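Local coordinates for abietadiene synthase, chloroplastic (Abies grandis, PDB 3S9V), which is a chloroplastic enzyme of the terpene synthase family, largely helical, with an N-terminal family region and a metal-binding one, at residues 349-354 / 359-364; 344-349 / 383-388; 532-537 / 611-616. All coordinates share one frame; numbering follows the deposited sequence.

Contact 1: 349-354 / 359-364; sequences NGEFFC and TQRGVT
R361 lays its side chain along the backbone of 349-354 and holds it at two points with one nitrogen. With CG lodged between the backbone N and the carbonyl carbon (chi1 64°) and the chain extended to NE, the guanidinium is carried past F353 to E351. NH1 of R361 donates to OE1 of E351 at 3.2 Å, in the guanidinium plane and onto the anti lone pair, a salt bridge with its flat groups nearly perpendicular. The same NH1 gives a more bent bond to O of F352, at 3.1 Å, tilted from both planes. CE1 of F353 lies over one face of the guanidinium, 3.6 Å from NE of R361, with the planes inclined by 35°.

The tight part continues at C354, a small buried residue packed on I320; its N donates to O of Q360 at 2.9 Å in the carbonyl plane. The solvent side is looser. T359 brings its O to 3.2 Å from CD1 of F353, oblique to the ring, and rests CG2 on CE1 of F353, at 3.7 Å, and exposed Q360 lends its carbonyl. Together the segments close a short loop leading to G362, the N-cap of helix 363-373, in the N-terminal terpene synthase region. OE2 of E351 also pairs with R392 of helix 381-397, so its carboxylate lies between two arginines, which probably favours the ionised form and ties the loop to that helix.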
ATOM      1  N   ASN A 349      12.851  22.036  -7.551  1.00 42.32           N
ATOM      2  CA  ASN A 349      13.706  21.734  -6.407  1.00 43.78           C
ATOM      3  C   ASN A 349      13.621  20.316  -5.863  1.00 44.87           C
ATOM      4  O   ASN A 349      14.255  20.000  -4.856  1.00 47.21           O
ATOM      5  CB  ASN A 349      13.418  22.717  -5.272  1.00 47.41           C
ATOM      6  CG  ASN A 349      13.687  24.156  -5.666  1.00 53.30           C
ATOM      7  OD1 ASN A 349      14.823  24.528  -5.963  1.00 59.37           O
ATOM      8  ND2 ASN A 349      12.640  24.973  -5.671  1.00 53.16           N
ATOM      9  N   GLY A 350      12.835  19.462  -6.505  1.00 43.06           N
ATOM     10  CA  GLY A 350      12.732  18.094  -6.031  1.00 38.89           C
ATOM     11  C   GLY A 350      11.623  17.813  -5.032  1.00 35.53           C
ATOM     12  O   GLY A 350      11.590  16.737  -4.431  1.00 35.44           O
ATOM     13  N   GLU A 351      10.728  18.775  -4.828  1.00 32.84           N
ATOM     14  CA  GLU A 351       9.608  18.578  -3.916  1.00 29.41           C
ATOM     15  C   GLU A 351       8.427  18.132  -4.759  1.00 24.86           C
ATOM     16  O   GLU A 351       8.275  18.578  -5.891  1.00 23.20           O
ATOM     17  CB  GLU A 351       9.257  19.876  -3.189  1.00 32.81           C
ATOM     18  CG  GLU A 351      10.280  20.286  -2.160  1.00 42.04           C
ATOM     19  CD  GLU A 351      10.588  19.162  -1.192  1.00 51.54           C
ATOM     20  OE1 GLU A 351       9.640  18.653  -0.553  1.00 50.20           O
ATOM     21  OE2 GLU A 351      11.775  18.786  -1.075  1.00 58.25           O
ATOM     22  N   PHE A 352       7.605  17.240  -4.223  1.00 23.18           N
ATOM     23  CA  PHE A 352       6.443  16.766  -4.965  1.00 21.41           C
ATOM     24  C   PHE A 352       5.154  17.281  -4.346  1.00 23.27           C
ATOM     25  O   PHE A 352       5.021  17.327  -3.122  1.00 23.30           O
ATOM     26  CB  PHE A 352       6.410  15.241  -5.009  1.00 21.22           C
ATOM     27  CG  PHE A 352       7.531  14.639  -5.791  1.00 22.83           C
ATOM     28  CD1 PHE A 352       8.829  14.657  -5.294  1.00 15.28           C
ATOM     29  CD2 PHE A 352       7.290  14.061  -7.034  1.00 12.22           C
ATOM     30  CE1 PHE A 352       9.869  14.105  -6.019  1.00 17.50           C
ATOM     31  CE2 PHE A 352       8.320  13.507  -7.770  1.00 15.73           C
ATOM     32  CZ  PHE A 352       9.615  13.528  -7.263  1.00 24.21           C
ATOM     33  N   PHE A 353       4.212  17.663  -5.205  1.00 16.12           N
ATOM     34  CA  PHE A 353       2.931  18.185  -4.763  1.00 17.73           C
ATOM     35  C   PHE A 353       1.799  17.425  -5.465  1.00 18.23           C
ATOM     36  O   PHE A 353       2.033  16.745  -6.461  1.00 16.44           O
ATOM     37  CB  PHE A 353       2.887  19.689  -5.050  1.00 21.08           C
ATOM     38  CG  PHE A 353       3.971  20.465  -4.334  1.00 13.99           C
ATOM     39  CD1 PHE A 353       3.807  20.854  -3.007  1.00 14.72           C
ATOM     40  CD2 PHE A 353       5.170  20.757  -4.971  1.00 18.25           C
ATOM     41  CE1 PHE A 353       4.826  21.523  -2.322  1.00 19.81           C
ATOM     42  CE2 PHE A 353       6.200  21.424  -4.299  1.00 23.74           C
ATOM     43  CZ  PHE A 353       6.024  21.808  -2.971  1.00 28.70           C
ATOM     44  N   CYS A 354       0.583  17.529  -4.934  1.00 15.80           N
ATOM     45  CA  CYS A 354      -0.554  16.806  -5.485  1.00 20.00           C
ATOM     46  C   CYS A 354      -0.978  17.254  -6.889  1.00 23.10           C
ATOM     47  O   CYS A 354      -1.525  16.463  -7.663  1.00 25.46           O
ATOM     48  CB  CYS A 354      -1.739  16.893  -4.512  1.00 22.96           C
ATOM     49  SG  CYS A 354      -2.990  15.589  -4.718  0.50 27.58           S
ATOM     50  N   THR A 359       1.214  24.208  -4.582  1.00 34.90           N
ATOM     51  CA  THR A 359       1.999  23.844  -3.400  1.00 33.93           C
ATOM     52  C   THR A 359       1.203  22.934  -2.472  1.00 32.13           C
ATOM     53  O   THR A 359       1.667  22.568  -1.391  1.00 32.38           O
ATOM     54  CB  THR A 359       2.416  25.109  -2.602  1.00 39.99           C
ATOM     55  OG1 THR A 359       3.195  25.966  -3.444  1.00 47.36           O
ATOM     56  CG2 THR A 359       3.247  24.737  -1.377  1.00 47.50           C
ATOM     57  N   GLN A 360       0.003  22.561  -2.899  1.00 26.87           N
ATOM     58  CA  GLN A 360      -0.849  21.713  -2.083  1.00 29.19           C
ATOM     59  C   GLN A 360      -0.410  20.246  -2.028  1.00 28.63           C
ATOM     60  O   GLN A 360       0.037  19.677  -3.026  1.00 27.08           O
ATOM     61  CB  GLN A 360      -2.289  21.786  -2.590  1.00 30.32           C
ATOM     62  CG  GLN A 360      -3.285  21.003  -1.759  1.00 44.89           C
ATOM     63  CD  GLN A 360      -4.594  20.791  -2.489  1.00 59.39           C
ATOM     64  OE1 GLN A 360      -5.205  21.742  -2.982  1.00 67.33           O
ATOM     65  NE2 GLN A 360      -5.034  19.538  -2.564  1.00 61.57           N
ATOM     66  N   ARG A 361      -0.547  19.657  -0.843  1.00 26.82           N
ATOM     67  CA  ARG A 361      -0.228  18.257  -0.589  1.00 29.07           C
ATOM     68  C   ARG A 361      -0.552  17.954   0.868  1.00 31.61           C
ATOM     69  O   ARG A 361      -0.578  18.861   1.707  1.00 31.30           O
ATOM     70  CB  ARG A 361       1.249  17.965  -0.861  1.00 28.12           C
ATOM     71  CG  ARG A 361       2.224  18.697   0.050  1.00 31.35           C
ATOM     72  CD  ARG A 361       3.653  18.349  -0.305  1.00 19.50           C
ATOM     73  NE  ARG A 361       4.608  19.193   0.401  1.00 34.79           N
ATOM     74  CZ  ARG A 361       5.926  19.104   0.260  1.00 35.02           C
ATOM     75  NH1 ARG A 361       6.446  18.203  -0.564  1.00 25.99           N
ATOM     76  NH2 ARG A 361       6.724  19.916   0.943  1.00 34.97           N
ATOM     77  N   GLY A 362      -0.800  16.681   1.166  1.00 32.91           N
ATOM     78  CA  GLY A 362      -1.118  16.285   2.528  1.00 32.54           C
ATOM     79  C   GLY A 362      -0.648  14.888   2.894  1.00 32.35           C
ATOM     80  O   GLY A 362      -0.294  14.089   2.026  1.00 27.82           O
ATOM     81  N   VAL A 363      -0.669  14.590   4.189  1.00 30.57           N
ATOM     82  CA  VAL A 363      -0.227  13.301   4.698  1.00 31.83           C
ATOM     83  C   VAL A 363      -0.712  12.109   3.888  1.00 32.49           C
ATOM     84  O   VAL A 363       0.073  11.229   3.535  1.00 31.66           O
ATOM     85  CB  VAL A 363      -0.673  13.097   6.155  1.00 33.67           C
ATOM     86  CG1 VAL A 363      -0.235  11.721   6.636  1.00 34.64           C
ATOM     87  CG2 VAL A 363      -0.083  14.187   7.036  1.00 35.44           C
ATOM     88  N   THR A 364      -2.005  12.076   3.594  1.00 31.38           N
ATOM     89  CA  THR A 364      -2.559  10.967   2.841  1.00 30.81           C
ATOM     90  C   THR A 364      -1.880  10.775   1.485  1.00 30.18           C
ATOM     91  O   THR A 364      -1.401   9.681   1.182  1.00 30.51           O
ATOM     92  CB  THR A 364      -4.074  11.142   2.656  1.00 36.79           C
ATOM     93  OG1 THR A 364      -4.707  11.128   3.942  1.00 42.09           O
ATOM     94  CG2 THR A 364      -4.644  10.014   1.824  1.00 41.20           C
TER

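Contact 2: 344-349 / 383-388; sequences TFRDEN and MEEAKL
Where R346 faces E385, an irregular loop passes helix 381-397 at some distance, the closest CA atoms, those of R346 and A386, being 8.4 Å apart. Such a gap suits two long, oppositely charged side chains. R346 has CG anti to its backbone N (chi1 178°) and stays extended to NE, while E385 runs straight beyond CG to meet it, the two chains crossing at about a right angle. The guanidinium grips the carboxylate side-on: NE of R346 donates to OE1 of E385 at 2.6 Å, and NH2 of R346 to OE2 of E385 at 2.9 Å. Although the two planes are only 11° apart, they are stepped rather than shared, since OE1 is approached from above the carboxylate plane and OE2 on its syn side, also out of plane. Both bonds are also bent.

The loop contains an Asx turn, in which OD1 of D347 accepts from N of N349 at 2.6 Å; aspartate suits the place because its short carboxylate can fold back on the chain, and the same oxygen also receives N of E351. Beside E385, A386 meets V369 and S373 of helix 363-373, a small residue suited to where the two helices touch, whereas the R346-E385 pair lies at the surface, R346 also touching F352.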
ATOM      1  N   THR A 344       5.442  14.898 -13.623  1.00 29.22           N
ATOM      2  CA  THR A 344       4.412  15.926 -13.700  1.00 30.04           C
ATOM      3  C   THR A 344       4.201  16.661 -12.369  1.00 31.31           C
ATOM      4  O   THR A 344       3.743  17.808 -12.352  1.00 28.34           O
ATOM      5  CB  THR A 344       3.057  15.300 -14.120  1.00 30.93           C
ATOM      6  OG1 THR A 344       3.160  14.785 -15.450  1.00 40.09           O
ATOM      7  CG2 THR A 344       1.939  16.325 -14.056  1.00 31.62           C
ATOM      8  N   PHE A 345       4.538  16.004 -11.260  1.00 28.95           N
ATOM      9  CA  PHE A 345       4.324  16.589  -9.940  1.00 25.90           C
ATOM     10  C   PHE A 345       5.563  17.102  -9.203  1.00 27.12           C
ATOM     11  O   PHE A 345       5.473  17.581  -8.069  1.00 26.13           O
ATOM     12  CB  PHE A 345       3.577  15.573  -9.079  1.00 18.67           C
ATOM     13  CG  PHE A 345       2.332  15.036  -9.738  1.00 23.98           C
ATOM     14  CD1 PHE A 345       2.380  13.875 -10.504  1.00 22.83           C
ATOM     15  CD2 PHE A 345       1.123  15.727  -9.647  1.00 10.92           C
ATOM     16  CE1 PHE A 345       1.247  13.415 -11.172  1.00 15.79           C
ATOM     17  CE2 PHE A 345      -0.010  15.272 -10.311  1.00 13.80           C
ATOM     18  CZ  PHE A 345       0.054  14.115 -11.073  1.00 10.27           C
ATOM     19  N   ARG A 346       6.710  17.016  -9.863  1.00 24.52           N
ATOM     20  CA  ARG A 346       7.972  17.452  -9.290  1.00 27.90           C
ATOM     21  C   ARG A 346       8.278  18.911  -9.640  1.00 30.66           C
ATOM     22  O   ARG A 346       8.131  19.315 -10.795  1.00 32.35           O
ATOM     23  CB  ARG A 346       9.087  16.549  -9.819  1.00 25.33           C
ATOM     24  CG  ARG A 346      10.474  16.900  -9.347  1.00 22.24           C
ATOM     25  CD  ARG A 346      11.503  16.073 -10.093  1.00 30.92           C
ATOM     26  NE  ARG A 346      12.843  16.239  -9.544  1.00 42.30           N
ATOM     27  CZ  ARG A 346      13.663  17.240  -9.844  1.00 45.64           C
ATOM     28  NH1 ARG A 346      13.287  18.180 -10.704  1.00 45.69           N
ATOM     29  NH2 ARG A 346      14.860  17.303  -9.275  1.00 42.34           N
ATOM     30  N   ASP A 347       8.689  19.700  -8.648  1.00 31.43           N
ATOM     31  CA  ASP A 347       9.037  21.101  -8.890  1.00 35.40           C
ATOM     32  C   ASP A 347      10.535  21.186  -9.171  1.00 37.82           C
ATOM     33  O   ASP A 347      11.259  20.202  -9.004  1.00 38.98           O
ATOM     34  CB  ASP A 347       8.672  21.998  -7.688  1.00 32.12           C
ATOM     35  CG  ASP A 347       9.596  21.802  -6.476  1.00 38.38           C
ATOM     36  OD1 ASP A 347      10.602  21.065  -6.560  1.00 34.42           O
ATOM     37  OD2 ASP A 347       9.312  22.407  -5.417  1.00 41.72           O
ATOM     38  N   GLU A 348      10.998  22.359  -9.586  1.00 42.07           N
ATOM     39  CA  GLU A 348      12.412  22.563  -9.899  1.00 44.65           C
ATOM     40  C   GLU A 348      13.370  22.209  -8.762  1.00 42.58           C
ATOM     41  O   GLU A 348      14.572  22.086  -8.986  1.00 44.67           O
ATOM     42  CB  GLU A 348      12.654  24.018 -10.304  1.00 51.09           C
ATOM     43  CG  GLU A 348      11.682  24.555 -11.344  1.00 68.77           C
ATOM     44  CD  GLU A 348      11.681  23.744 -12.628  1.00 76.63           C
ATOM     45  OE1 GLU A 348      12.760  23.595 -13.242  1.00 77.21           O
ATOM     46  OE2 GLU A 348      10.596  23.259 -13.024  1.00 77.94           O
ATOM     47  N   ASN A 349      12.851  22.036  -7.551  1.00 42.32           N
ATOM     48  CA  ASN A 349      13.706  21.734  -6.407  1.00 43.78           C
ATOM     49  C   ASN A 349      13.621  20.316  -5.863  1.00 44.87           C
ATOM     50  O   ASN A 349      14.255  20.000  -4.856  1.00 47.21           O
ATOM     51  CB  ASN A 349      13.418  22.717  -5.272  1.00 47.41           C
ATOM     52  CG  ASN A 349      13.687  24.156  -5.666  1.00 53.30           C
ATOM     53  OD1 ASN A 349      14.823  24.528  -5.963  1.00 59.37           O
ATOM     54  ND2 ASN A 349      12.640  24.973  -5.671  1.00 53.16           N
ATOM     55  N   MET A 383      11.984   8.235  -8.642  1.00 25.91           N
ATOM     56  CA  MET A 383      11.466   7.456  -7.519  1.00 24.05           C
ATOM     57  C   MET A 383      12.300   7.686  -6.268  1.00 21.49           C
ATOM     58  O   MET A 383      11.776   7.681  -5.160  1.00 23.11           O
ATOM     59  CB  MET A 383      11.444   5.957  -7.868  1.00 22.67           C
ATOM     60  CG  MET A 383      10.473   5.579  -8.993  1.00 20.21           C
ATOM     61  SD  MET A 383       8.709   5.679  -8.550  1.00 23.19           S
ATOM     62  CE  MET A 383       8.357   3.967  -8.242  1.00 37.29           C
ATOM     63  N   GLU A 384      13.603   7.875  -6.448  1.00 23.78           N
ATOM     64  CA  GLU A 384      14.507   8.129  -5.329  1.00 22.80           C
ATOM     65  C   GLU A 384      14.170   9.501  -4.749  1.00 21.39           C
ATOM     66  O   GLU A 384      14.097   9.675  -3.533  1.00 24.21           O
ATOM     67  CB  GLU A 384      15.953   8.123  -5.814  1.00 33.21           C
ATOM     68  CG  GLU A 384      17.001   8.151  -4.717  1.00 46.46           C
ATOM     69  CD  GLU A 384      18.412   8.308  -5.279  1.00 68.25           C
ATOM     70  OE1 GLU A 384      18.751   7.603  -6.263  1.00 63.97           O
ATOM     71  OE2 GLU A 384      19.181   9.135  -4.734  1.00 72.71           O
ATOM     72  N   GLU A 385      13.963  10.480  -5.626  1.00 18.61           N
ATOM     73  CA  GLU A 385      13.613  11.828  -5.177  1.00 20.13           C
ATOM     74  C   GLU A 385      12.262  11.807  -4.457  1.00 21.19           C
ATOM     75  O   GLU A 385      12.083  12.502  -3.462  1.00 21.87           O
ATOM     76  CB  GLU A 385      13.535  12.794  -6.364  1.00 10.67           C
ATOM     77  CG  GLU A 385      14.767  12.803  -7.253  1.00 25.89           C
ATOM     78  CD  GLU A 385      14.688  13.843  -8.362  1.00 36.28           C
ATOM     79  OE1 GLU A 385      13.705  13.835  -9.140  1.00 33.72           O
ATOM     80  OE2 GLU A 385      15.617  14.671  -8.460  1.00 41.69           O
ATOM     81  N   ALA A 386      11.317  11.012  -4.962  1.00 19.98           N
ATOM     82  CA  ALA A 386       9.994  10.922  -4.349  1.00 22.68           C
ATOM     83  C   ALA A 386      10.136  10.328  -2.962  1.00 25.29           C
ATOM     84  O   ALA A 386       9.502  10.786  -2.019  1.00 29.37           O
ATOM     85  CB  ALA A 386       9.053  10.056  -5.198  1.00 14.06           C
ATOM     86  N   LYS A 387      10.977   9.307  -2.844  1.00 25.22           N
ATOM     87  CA  LYS A 387      11.213   8.657  -1.563  1.00 28.94           C
ATOM     88  C   LYS A 387      11.761   9.663  -0.546  1.00 27.26           C
ATOM     89  O   LYS A 387      11.290   9.732   0.587  1.00 25.99           O
ATOM     90  CB  LYS A 387      12.207   7.497  -1.736  1.00 34.33           C
ATOM     91  CG  LYS A 387      12.569   6.773  -0.438  1.00 35.47           C
ATOM     92  CD  LYS A 387      13.802   5.879  -0.594  1.00 33.13           C
ATOM     93  CE  LYS A 387      13.538   4.687  -1.508  1.00 43.79           C
ATOM     94  NZ  LYS A 387      14.731   3.792  -1.648  1.00 42.17           N
ATOM     95  N   LEU A 388      12.751  10.448  -0.953  1.00 28.20           N
ATOM     96  CA  LEU A 388      13.351  11.432  -0.051  1.00 30.02           C
ATOM     97  C   LEU A 388      12.374  12.522   0.397  1.00 25.63           C
ATOM     98  O   LEU A 388      12.263  12.800   1.588  1.00 26.46           O
ATOM     99  CB  LEU A 388      14.579  12.069  -0.706  1.00 33.33           C
ATOM    100  CG  LEU A 388      15.725  11.099  -1.002  1.00 42.64           C
ATOM    101  CD1 LEU A 388      16.846  11.832  -1.718  1.00 42.16           C
ATOM    102  CD2 LEU A 388      16.227  10.484   0.300  1.00 45.57           C
TER

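Contact 3: 532-537 / 611-616; sequences NFTVIL and EAYTKE
Y613, with CG anti to its carbonyl carbon (chi1 -71°), extends across to the helix carrying T534 and L537. Its OH comes 3.0 Å from O of T534 and 3.7 Å from CB of T534. A ring carbon, CE2 of Y613, lies 4.0 Å from CB of L537, and both partners approach the ring obliquely. T534 and L537 are three residues apart, so they sit about one turn from each other on the same flank of their helix, and a single long aromatic side chain can meet both.

The contact joins helices 521-541 and 599-621 within the metal-binding region of the terpene synthase family, an all-helical bundle. At the nearest point CA of L537 is 8.4 Å from CA of Y613, a gap that a tyrosine ring can fill. Threonine fits a buried helix here because its hydroxyl turns back to its own chain, where OG1 of T534 is hydrogen-bonded to O of S531. A640, in a loop, touches both T534 and Y613, while the side chain of L537 also touches C575 and F579 of helix 570-594.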
ATOM      1  N   ASN A 532      15.868 -24.674   9.184  1.00 29.65           N
ATOM      2  CA  ASN A 532      16.429 -25.093  10.463  1.00 30.34           C
ATOM      3  C   ASN A 532      17.716 -25.876  10.218  1.00 28.71           C
ATOM      4  O   ASN A 532      18.694 -25.728  10.953  1.00 29.36           O
ATOM      5  CB  ASN A 532      15.431 -25.955  11.239  1.00 30.65           C
ATOM      6  CG  ASN A 532      15.485 -25.691  12.730  1.00 39.96           C
ATOM      7  OD1 ASN A 532      16.551 -25.749  13.342  1.00 46.37           O
ATOM      8  ND2 ASN A 532      14.335 -25.392  13.323  1.00 37.08           N
ATOM      9  N   PHE A 533      17.730 -26.702   9.180  1.00 26.00           N
ATOM     10  CA  PHE A 533      18.936 -27.454   8.889  1.00 28.64           C
ATOM     11  C   PHE A 533      20.075 -26.584   8.379  1.00 29.16           C
ATOM     12  O   PHE A 533      21.236 -26.913   8.592  1.00 27.68           O
ATOM     13  CB  PHE A 533      18.657 -28.594   7.911  1.00 28.06           C
ATOM     14  CG  PHE A 533      18.455 -29.915   8.593  1.00 35.00           C
ATOM     15  CD1 PHE A 533      17.183 -30.455   8.741  1.00 29.24           C
ATOM     16  CD2 PHE A 533      19.537 -30.586   9.154  1.00 34.95           C
ATOM     17  CE1 PHE A 533      16.990 -31.640   9.438  1.00 32.71           C
ATOM     18  CE2 PHE A 533      19.355 -31.776   9.856  1.00 40.00           C
ATOM     19  CZ  PHE A 533      18.077 -32.302   9.997  1.00 36.38           C
ATOM     20  N   THR A 534      19.762 -25.475   7.712  1.00 29.55           N
ATOM     21  CA  THR A 534      20.837 -24.603   7.244  1.00 28.21           C
ATOM     22  C   THR A 534      21.449 -23.911   8.465  1.00 27.41           C
ATOM     23  O   THR A 534      22.627 -23.569   8.462  1.00 27.82           O
ATOM     24  CB  THR A 534      20.343 -23.539   6.225  1.00 23.08           C
ATOM     25  OG1 THR A 534      19.352 -22.697   6.827  1.00 20.88           O
ATOM     26  CG2 THR A 534      19.746 -24.213   5.016  1.00 22.11           C
ATOM     27  N   VAL A 535      20.649 -23.728   9.513  1.00 27.05           N
ATOM     28  CA  VAL A 535      21.133 -23.096  10.740  1.00 28.60           C
ATOM     29  C   VAL A 535      22.014 -24.067  11.515  1.00 30.42           C
ATOM     30  O   VAL A 535      23.100 -23.703  11.970  1.00 34.48           O
ATOM     31  CB  VAL A 535      19.964 -22.650  11.650  1.00 29.63           C
ATOM     32  CG1 VAL A 535      20.468 -22.359  13.063  1.00 22.96           C
ATOM     33  CG2 VAL A 535      19.312 -21.412  11.067  1.00 24.66           C
ATOM     34  N   ILE A 536      21.536 -25.301  11.652  1.00 27.07           N
ATOM     35  CA  ILE A 536      22.251 -26.360  12.360  1.00 27.74           C
ATOM     36  C   ILE A 536      23.597 -26.667  11.699  1.00 30.61           C
ATOM     37  O   ILE A 536      24.631 -26.737  12.374  1.00 30.81           O
ATOM     38  CB  ILE A 536      21.402 -27.667  12.402  1.00 32.48           C
ATOM     39  CG1 ILE A 536      20.178 -27.475  13.307  1.00 25.20           C
ATOM     40  CG2 ILE A 536      22.239 -28.832  12.897  1.00 23.43           C
ATOM     41  CD1 ILE A 536      19.219 -28.656  13.276  1.00 22.93           C
ATOM     42  N   LEU A 537      23.582 -26.858  10.382  1.00 29.20           N
ATOM     43  CA  LEU A 537      24.805 -27.162   9.650  1.00 28.24           C
ATOM     44  C   LEU A 537      25.733 -25.952   9.621  1.00 28.43           C
ATOM     45  O   LEU A 537      26.957 -26.095   9.602  1.00 27.36           O
ATOM     46  CB  LEU A 537      24.474 -27.627   8.228  1.00 22.84           C
ATOM     47  CG  LEU A 537      23.666 -28.930   8.167  1.00 24.43           C
ATOM     48  CD1 LEU A 537      23.504 -29.383   6.723  1.00 25.37           C
ATOM     49  CD2 LEU A 537      24.373 -30.002   8.964  1.00 18.56           C
ATOM     50  N   GLU A 611      29.666 -27.080   0.174  1.00 20.26           N
ATOM     51  CA  GLU A 611      30.912 -26.601  -0.395  1.00 22.59           C
ATOM     52  C   GLU A 611      31.115 -25.147   0.022  1.00 21.58           C
ATOM     53  O   GLU A 611      32.231 -24.750   0.345  1.00 23.38           O
ATOM     54  CB  GLU A 611      30.892 -26.739  -1.920  1.00 26.34           C
ATOM     55  CG  GLU A 611      31.585 -28.002  -2.404  1.00 28.87           C
ATOM     56  CD  GLU A 611      31.111 -28.467  -3.771  1.00 40.78           C
ATOM     57  OE1 GLU A 611      30.928 -27.618  -4.673  1.00 39.45           O
ATOM     58  OE2 GLU A 611      30.934 -29.696  -3.945  1.00 50.55           O
ATOM     59  N   ALA A 612      30.042 -24.357   0.037  1.00 17.37           N
ATOM     60  CA  ALA A 612      30.166 -22.962   0.452  1.00 21.35           C
ATOM     61  C   ALA A 612      30.562 -22.890   1.938  1.00 22.58           C
ATOM     62  O   ALA A 612      31.398 -22.072   2.324  1.00 23.03           O
ATOM     63  CB  ALA A 612      28.852 -22.211   0.211  1.00 16.80           C
ATOM     64  N   TYR A 613      29.957 -23.737   2.770  1.00 23.99           N
ATOM     65  CA  TYR A 613      30.292 -23.763   4.197  1.00 26.21           C
ATOM     66  C   TYR A 613      31.748 -24.176   4.361  1.00 25.71           C
ATOM     67  O   TYR A 613      32.468 -23.651   5.205  1.00 26.25           O
ATOM     68  CB  TYR A 613      29.427 -24.766   4.968  1.00 19.21           C
ATOM     69  CG  TYR A 613      27.979 -24.386   5.140  1.00 26.42           C
ATOM     70  CD1 TYR A 613      27.598 -23.055   5.340  1.00 24.86           C
ATOM     71  CD2 TYR A 613      26.984 -25.364   5.150  1.00 24.80           C
ATOM     72  CE1 TYR A 613      26.260 -22.711   5.546  1.00 23.50           C
ATOM     73  CE2 TYR A 613      25.643 -25.030   5.359  1.00 24.30           C
ATOM     74  CZ  TYR A 613      25.291 -23.708   5.555  1.00 23.56           C
ATOM     75  OH  TYR A 613      23.971 -23.382   5.767  1.00 31.75           O
ATOM     76  N   THR A 614      32.167 -25.135   3.546  1.00 27.68           N
ATOM     77  CA  THR A 614      33.528 -25.640   3.593  1.00 27.47           C
ATOM     78  C   THR A 614      34.572 -24.577   3.260  1.00 28.54           C
ATOM     79  O   THR A 614      35.633 -24.538   3.880  1.00 30.44           O
ATOM     80  CB  THR A 614      33.695 -26.837   2.640  1.00 30.21           C
ATOM     81  OG1 THR A 614      32.854 -27.911   3.081  1.00 37.48           O
ATOM     82  CG2 THR A 614      35.144 -27.315   2.619  1.00 29.79           C
ATOM     83  N   LYS A 615      34.281 -23.711   2.292  1.00 25.97           N
ATOM     84  CA  LYS A 615      35.239 -22.678   1.930  1.00 23.81           C
ATOM     85  C   LYS A 615      35.401 -21.686   3.078  1.00 23.47           C
ATOM     86  O   LYS A 615      36.509 -21.234   3.349  1.00 25.16           O
ATOM     87  CB  LYS A 615      34.807 -21.941   0.654  1.00 25.69           C
ATOM     88  CG  LYS A 615      35.927 -21.106   0.027  1.00 28.28           C
ATOM     89  CD  LYS A 615      35.473 -20.330  -1.203  1.00 35.84           C
ATOM     90  CE  LYS A 615      35.103 -21.239  -2.372  1.00 45.54           C
ATOM     91  NZ  LYS A 615      36.284 -21.895  -2.997  1.00 45.68           N
ATOM     92  N   GLU A 616      34.305 -21.341   3.753  1.00 24.78           N
ATOM     93  CA  GLU A 616      34.388 -20.406   4.879  1.00 32.02           C
ATOM     94  C   GLU A 616      35.179 -21.025   6.027  1.00 29.59           C
ATOM     95  O   GLU A 616      35.982 -20.354   6.672  1.00 28.63           O
ATOM     96  CB  GLU A 616      32.995 -20.017   5.403  1.00 33.00           C
ATOM     97  CG  GLU A 616      32.089 -19.358   4.381  1.00 44.54           C
ATOM     98  CD  GLU A 616      30.966 -18.549   5.023  1.00 47.23           C
ATOM     99  OE1 GLU A 616      30.456 -18.971   6.089  1.00 50.49           O
ATOM    100  OE2 GLU A 616      30.589 -17.498   4.452  1.00 31.00           O
TER

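In the fold
Contacts 1 and 2 are neighbours, with centres 9 Å apart. They share N349 and touch directly, N of F353 lying 3.1 Å from O of F345 in a probable hydrogen bond. Both fasten the loop before helix 363-373, and both bring helix 381-397 into play: contact 2 through E385, contact 1 through R392. Contact 1 is partly buried and mixes charge, backbone bonds and an aromatic ring, whereas contact 2 is a surface salt bridge. Contact 3 differs in place and chemistry. It lies in the metal-binding region, its centre about 49 Å from that of contact 1, is fully buried, and joins two helices through one tyrosine without any charge pair.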